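Local coordinates for NADH kinase POS5 (Saccharomyces cerevisiae, PDB 3AFO) that phosphorylates NADH and, with a twofold lower preference, NAD(+) at the expense of ATP, acting as a key source of cellular NADPH and an antioxidant factor, at the interface of chains A and B. Sequence-based numbering; all coordinates share one arbitrary frame. Chains: chain A/B, NADH kinase POS5.

Contact 1: the interface of chains A and B. Residues chain A 219, 222-224, 274, 276; chain B 364-365, 368, 374.
B:Ile365 packs against A:Ile219, A:Leu224 and the side chain of A:Glu222, and the patch illustrates how a short helix can dock on a sheet through a branched residue, with B:Trp364 and the following loop residue B:Phe374 adding contacts of their own. The delta-methyl CD1 of the isoleucine lies 3.8 Å from CD1 of A:Ile219, the two side chains meeting at a slant, and it also touches A:Leu224. The other arm, CG2, is 3.9 Å from CD1 of A:Leu224, which runs across it at about a right angle, and faces the A:Glu222 side as well. CG2 lies anti to the backbone N and CG1 beside that N (chi1 -55°); the chi2 turn of -51° then sets CD1. A:Glu222 slides past in the opposite direction, its aliphatic CG and carboxylate OE1 alongside the isoleucine; OE1 is 3.5 Å from CB, a packing contact.

Two aromatic residues flank this centre. CD2 of A:Leu276 meets the CZ3-CH2 end of the six-membered ring of B:Trp364, 3.6 Å from CZ3, the side chains crossing at about a right angle. B:Phe374 is shared: its CE1 lies 3.6 Å from CD2 of A:Leu274, and its CE2 is 3.9 Å from CD1 of A:Leu224.

B:Ile368 supports the rings from within chain B. Its CG2 rests 3.9 Å above the indole plane of B:Trp364, towards the rim, and its CD1 lies over the B:Phe374 ring, also towards the rim, which would steady both rings. That same CD1 makes looser contacts with A:Leu224 and A:Leu274.

In the fold, helix 363-370 and the following loop of chain B lie against strands 213-219, 222-228 and 274-277 of chain A.

Contact 2: the interface of chains A and B. Residues chain A 31, 362, 365, 368; chain B 219-220, 222-224.
A:Ile365 packs its side chain against B:Ile219 and B:Leu224, placing a C-terminal helix of one NAD kinase-family subunit on the beta-hairpin formed by strands 213-219 and 222-228 of the other. CD1 of A:Ile365 sits 3.8 Å from CB of B:Ile219. Its CG2 arm turns to the second strand, 3.6 Å from the carbonyl O of B:Phe223 and close to CD1 of B:Leu224, whose side chain runs across it. The nearly extended chi2 (176°) carries CD1 away from the helix backbone towards B:Ile219. A:Ile368 adds a marginal methyl contact to B:Leu224.

Further out, A:Asn362 lies just ahead of the helix and crosses B:Glu222 at about a right angle. Their amide and carboxylate planes are only 17° apart and stacked, with the amide nitrogen ND2 of A:Asn362 3.3 Å from the carboxylate carbon CD of B:Glu222. B:Glu222 bends at chi2, bringing its carboxylate over the amide. The asparagine OD1 also joins a water, 3.1 Å away, which in turn lies 2.9 Å from the carbonyl O of B:Ile219 and bridges the subunits at the hairpin turn.

At the rim, A:Lys31 comes from the opposite direction to B:Asp220. Its NZ donates to OD2 at 2.8 Å, forming a salt bridge that meets the carboxylate oxygen on its anti side, 18° out of plane.

Contact 1: the interface of chains A and B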
loop_
_atom_site.group_PDB
_atom_site.type_symbol
_atom_site.label_atom_id
_atom_site.label_comp_id
_atom_site.label_asym_id
_atom_site.label_seq_id
_atom_site.Cartn_x
_atom_site.Cartn_y
_atom_site.Cartn_z
ATOM N N ILE A 219 -1.916 2.312 23.956
ATOM C CA ILE A 219 -2.946 1.286 23.950
ATOM C C ILE A 219 -2.895 0.554 25.289
ATOM O O ILE A 219 -1.829 0.113 25.717
ATOM C CB ILE A 219 -2.774 0.292 22.769
ATOM C CG1 ILE A 219 -2.939 1.035 21.432
ATOM C CG2 ILE A 219 -3.807 -0.832 22.863
ATOM C CD1 ILE A 219 -2.403 0.286 20.207
ATOM N N GLU A 222 -0.096 1.320 27.635
ATOM C CA GLU A 222 1.264 1.113 27.151
ATOM C C GLU A 222 1.521 2.014 25.951
ATOM O O GLU A 222 0.654 2.174 25.098
ATOM C CB GLU A 222 1.491 -0.351 26.765
ATOM C CG GLU A 222 2.763 -0.575 25.948
ATOM C CD GLU A 222 3.405 -1.922 26.191
ATOM O OE1 GLU A 222 2.895 -2.932 25.669
ATOM O OE2 GLU A 222 4.433 -1.974 26.896
ATOM N N PHE A 223 2.710 2.603 25.903
ATOM C CA PHE A 223 3.095 3.455 24.801
ATOM C C PHE A 223 3.276 2.599 23.548
ATOM O O PHE A 223 4.012 1.605 23.567
ATOM C CB PHE A 223 4.380 4.206 25.136
ATOM C CG PHE A 223 4.876 5.055 24.022
ATOM C CD1 PHE A 223 4.195 6.218 23.655
ATOM C CD2 PHE A 223 6.022 4.691 23.319
ATOM C CE1 PHE A 223 4.665 7.014 22.616
ATOM C CE2 PHE A 223 6.494 5.489 22.284
ATOM C CZ PHE A 223 5.817 6.644 21.942
ATOM N N LEU A 224 2.561 2.963 22.484
ATOM C CA LEU A 224 2.665 2.249 21.210
ATOM C C LEU A 224 3.694 2.913 20.326
ATOM O O LEU A 224 4.686 2.305 19.953
ATOM C CB LEU A 224 1.316 2.173 20.468
ATOM C CG LEU A 224 1.387 1.687 19.009
ATOM C CD1 LEU A 224 1.659 0.177 18.921
ATOM C CD2 LEU A 224 0.138 2.052 18.250
ATOM N N LEU A 274 -3.517 -0.783 11.758
ATOM C CA LEU A 274 -3.715 -1.760 12.837
ATOM C C LEU A 274 -5.189 -2.069 13.044
ATOM O O LEU A 274 -6.041 -1.185 12.888
ATOM C CB LEU A 274 -3.151 -1.225 14.170
ATOM C CG LEU A 274 -1.662 -0.893 14.300
ATOM C CD1 LEU A 274 -1.375 -0.400 15.736
ATOM C CD2 LEU A 274 -0.737 -2.080 13.910
ATOM N N LEU A 276 -7.490 -3.442 16.103
ATOM C CA LEU A 276 -7.407 -3.634 17.553
ATOM C C LEU A 276 -8.690 -4.268 18.075
ATOM O O LEU A 276 -9.730 -4.139 17.433
ATOM C CB LEU A 276 -7.159 -2.281 18.239
ATOM C CG LEU A 276 -6.030 -1.399 17.700
ATOM C CD1 LEU A 276 -6.026 -0.035 18.421
ATOM C CD2 LEU A 276 -4.668 -2.085 17.839
ATOM N N TRP B 364 1.866 -8.129 22.348
ATOM C CA TRP B 364 1.619 -7.794 20.957
ATOM C C TRP B 364 2.209 -6.430 20.580
ATOM O O TRP B 364 2.984 -6.346 19.639
ATOM C CB TRP B 364 0.122 -7.892 20.648
ATOM C CG TRP B 364 -0.204 -7.629 19.239
ATOM C CD1 TRP B 364 0.041 -8.438 18.169
ATOM C CD2 TRP B 364 -0.854 -6.465 18.729
ATOM N NE1 TRP B 364 -0.417 -7.841 17.010
ATOM C CE2 TRP B 364 -0.971 -6.629 17.331
ATOM C CE3 TRP B 364 -1.353 -5.297 19.320
ATOM C CZ2 TRP B 364 -1.571 -5.662 16.511
ATOM C CZ3 TRP B 364 -1.939 -4.333 18.505
ATOM C CH2 TRP B 364 -2.051 -4.526 17.119
ATOM N N ILE B 365 1.869 -5.385 21.333
ATOM C CA ILE B 365 2.503 -4.064 21.142
ATOM C C ILE B 365 4.023 -4.179 21.070
ATOM O O ILE B 365 4.663 -3.701 20.130
ATOM C CB ILE B 365 2.190 -3.071 22.288
ATOM C CG1 ILE B 365 0.686 -2.900 22.508
ATOM C CG2 ILE B 365 2.912 -1.723 22.046
ATOM C CD1 ILE B 365 -0.100 -2.582 21.280
ATOM N N ILE B 368 5.345 -6.078 17.858
ATOM C CA ILE B 368 5.314 -5.349 16.577
ATOM C C ILE B 368 6.359 -4.219 16.544
ATOM O O ILE B 368 6.982 -3.959 15.514
ATOM C CB ILE B 368 3.892 -4.876 16.177
ATOM C CG1 ILE B 368 3.377 -3.762 17.099
ATOM C CG2 ILE B 368 2.917 -6.082 16.123
ATOM C CD1 ILE B 368 2.086 -3.095 16.601
ATOM N N PHE B 374 7.622 -1.849 13.601
ATOM C CA PHE B 374 6.375 -1.101 13.373
ATOM C C PHE B 374 6.586 0.400 13.562
ATOM O O PHE B 374 7.199 0.829 14.558
ATOM C CB PHE B 374 5.264 -1.560 14.326
ATOM C CG PHE B 374 4.031 -0.691 14.276
ATOM C CD1 PHE B 374 3.177 -0.735 13.174
ATOM C CD2 PHE B 374 3.751 0.206 15.311
ATOM C CE1 PHE B 374 2.053 0.095 13.115
ATOM C CE2 PHE B 374 2.636 1.023 15.264
ATOM C CZ PHE B 374 1.776 0.964 14.162
#

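Contact 2: the interface of chains A and B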
loop_
_atom_site.group_PDB
_atom_site.type_symbol
_atom_site.label_atom_id
_atom_site.label_comp_id
_atom_site.label_asym_id
_atom_site.label_seq_id
_atom_site.Cartn_x
_atom_site.Cartn_y
_atom_site.Cartn_z
ATOM N N LYS A 31 -27.434 -13.394 11.435
ATOM C CA LYS A 31 -26.546 -12.242 11.642
ATOM C C LYS A 31 -27.236 -10.869 11.511
ATOM O O LYS A 31 -26.610 -9.813 11.680
ATOM C CB LYS A 31 -25.303 -12.351 10.745
ATOM C CG LYS A 31 -25.549 -12.351 9.250
ATOM C CD LYS A 31 -24.480 -13.176 8.525
ATOM C CE LYS A 31 -24.232 -12.644 7.110
ATOM N NZ LYS A 31 -23.265 -13.476 6.323
ATOM N N ASN A 362 -27.501 -10.008 2.449
ATOM C CA ASN A 362 -26.197 -9.893 1.811
ATOM C C ASN A 362 -25.847 -8.480 1.330
ATOM O O ASN A 362 -25.184 -8.306 0.296
ATOM C CB ASN A 362 -26.112 -10.926 0.684
ATOM C CG ASN A 362 -26.169 -12.365 1.212
ATOM O OD1 ASN A 362 -25.270 -12.812 1.938
ATOM N ND2 ASN A 362 -27.232 -13.085 0.862
ATOM N N ILE A 365 -21.661 -7.607 1.049
ATOM C CA ILE A 365 -20.925 -8.074 -0.129
ATOM C C ILE A 365 -21.373 -7.306 -1.373
ATOM O O ILE A 365 -20.542 -6.873 -2.167
ATOM C CB ILE A 365 -21.023 -9.613 -0.313
ATOM C CG1 ILE A 365 -20.109 -10.297 0.702
ATOM C CG2 ILE A 365 -20.654 -10.034 -1.755
ATOM C CD1 ILE A 365 -20.172 -11.813 0.694
ATOM N N ILE A 368 -19.961 -3.518 -1.200
ATOM C CA ILE A 368 -18.533 -3.354 -1.531
ATOM C C ILE A 368 -18.274 -3.611 -3.029
ATOM O O ILE A 368 -17.522 -2.864 -3.662
ATOM C CB ILE A 368 -17.563 -4.148 -0.587
ATOM C CG1 ILE A 368 -17.678 -5.665 -0.771
ATOM C CG2 ILE A 368 -17.789 -3.748 0.879
ATOM C CD1 ILE A 368 -16.608 -6.470 -0.030
ATOM N N ILE B 219 -18.496 -16.347 0.252
ATOM C CA ILE B 219 -18.644 -16.180 1.703
ATOM C C ILE B 219 -20.083 -16.500 2.122
ATOM O O ILE B 219 -21.050 -15.901 1.617
ATOM C CB ILE B 219 -18.227 -14.763 2.181
ATOM C CG1 ILE B 219 -16.753 -14.492 1.847
ATOM C CG2 ILE B 219 -18.471 -14.593 3.693
ATOM C CD1 ILE B 219 -16.410 -13.004 1.762
ATOM N N ASP B 220 -20.204 -17.444 3.053
ATOM C CA ASP B 220 -21.505 -17.916 3.554
ATOM C C ASP B 220 -22.466 -18.238 2.403
ATOM O O ASP B 220 -23.643 -17.885 2.453
ATOM C CB ASP B 220 -22.121 -16.878 4.506
ATOM C CG ASP B 220 -21.228 -16.564 5.697
ATOM O OD1 ASP B 220 -20.466 -17.441 6.134
ATOM O OD2 ASP B 220 -21.305 -15.434 6.215
ATOM N N GLU B 222 -22.510 -16.993 -0.618
ATOM C CA GLU B 222 -22.689 -15.883 -1.539
ATOM C C GLU B 222 -21.402 -15.553 -2.281
ATOM O O GLU B 222 -20.353 -15.400 -1.657
ATOM C CB GLU B 222 -23.182 -14.685 -0.757
ATOM C CG GLU B 222 -24.556 -14.938 -0.212
ATOM C CD GLU B 222 -25.578 -14.949 -1.314
ATOM O OE1 GLU B 222 -25.611 -13.960 -2.074
ATOM O OE2 GLU B 222 -26.329 -15.937 -1.433
ATOM N N PHE B 223 -21.487 -15.447 -3.606
ATOM C CA PHE B 223 -20.310 -15.167 -4.424
ATOM C C PHE B 223 -19.709 -13.812 -4.056
ATOM O O PHE B 223 -20.387 -12.783 -4.081
ATOM C CB PHE B 223 -20.645 -15.244 -5.921
ATOM C CG PHE B 223 -19.472 -14.943 -6.839
ATOM C CD1 PHE B 223 -18.396 -15.824 -6.948
ATOM C CD2 PHE B 223 -19.461 -13.778 -7.606
ATOM C CE1 PHE B 223 -17.318 -15.547 -7.802
ATOM C CE2 PHE B 223 -18.389 -13.498 -8.464
ATOM C CZ PHE B 223 -17.321 -14.394 -8.560
ATOM N N LEU B 224 -18.442 -13.830 -3.667
ATOM C CA LEU B 224 -17.735 -12.579 -3.411
ATOM C C LEU B 224 -17.098 -12.053 -4.690
ATOM O O LEU B 224 -17.396 -10.945 -5.119
ATOM C CB LEU B 224 -16.673 -12.740 -2.301
ATOM C CG LEU B 224 -15.796 -11.493 -2.072
ATOM C CD1 LEU B 224 -16.589 -10.362 -1.426
ATOM C CD2 LEU B 224 -14.538 -11.812 -1.254
HETATM O O HOH W 1 -22.383 -13.575 2.669
#

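Contact 1 and contact 2 lie about 31 Å apart, measured between the centres of their C-alpha atoms, and are related by the interface two-fold. Each joins the hairpin of strands 213-219 and 222-228 in one chain to helix 363-370 of the other: A:Ile219, A:Glu222 and A:Leu224 match B:Ile219, B:Glu222 and B:Leu224, and B:Ile365 matches A:Ile365. Chains A and B thus each give a helix and receive one; the deposited assembly holds four copies, and the structure alone does not show whether this pairing is the biological one. The copies differ in detail: A:Glu222 and B:Glu222 adopt different side-chain torsions.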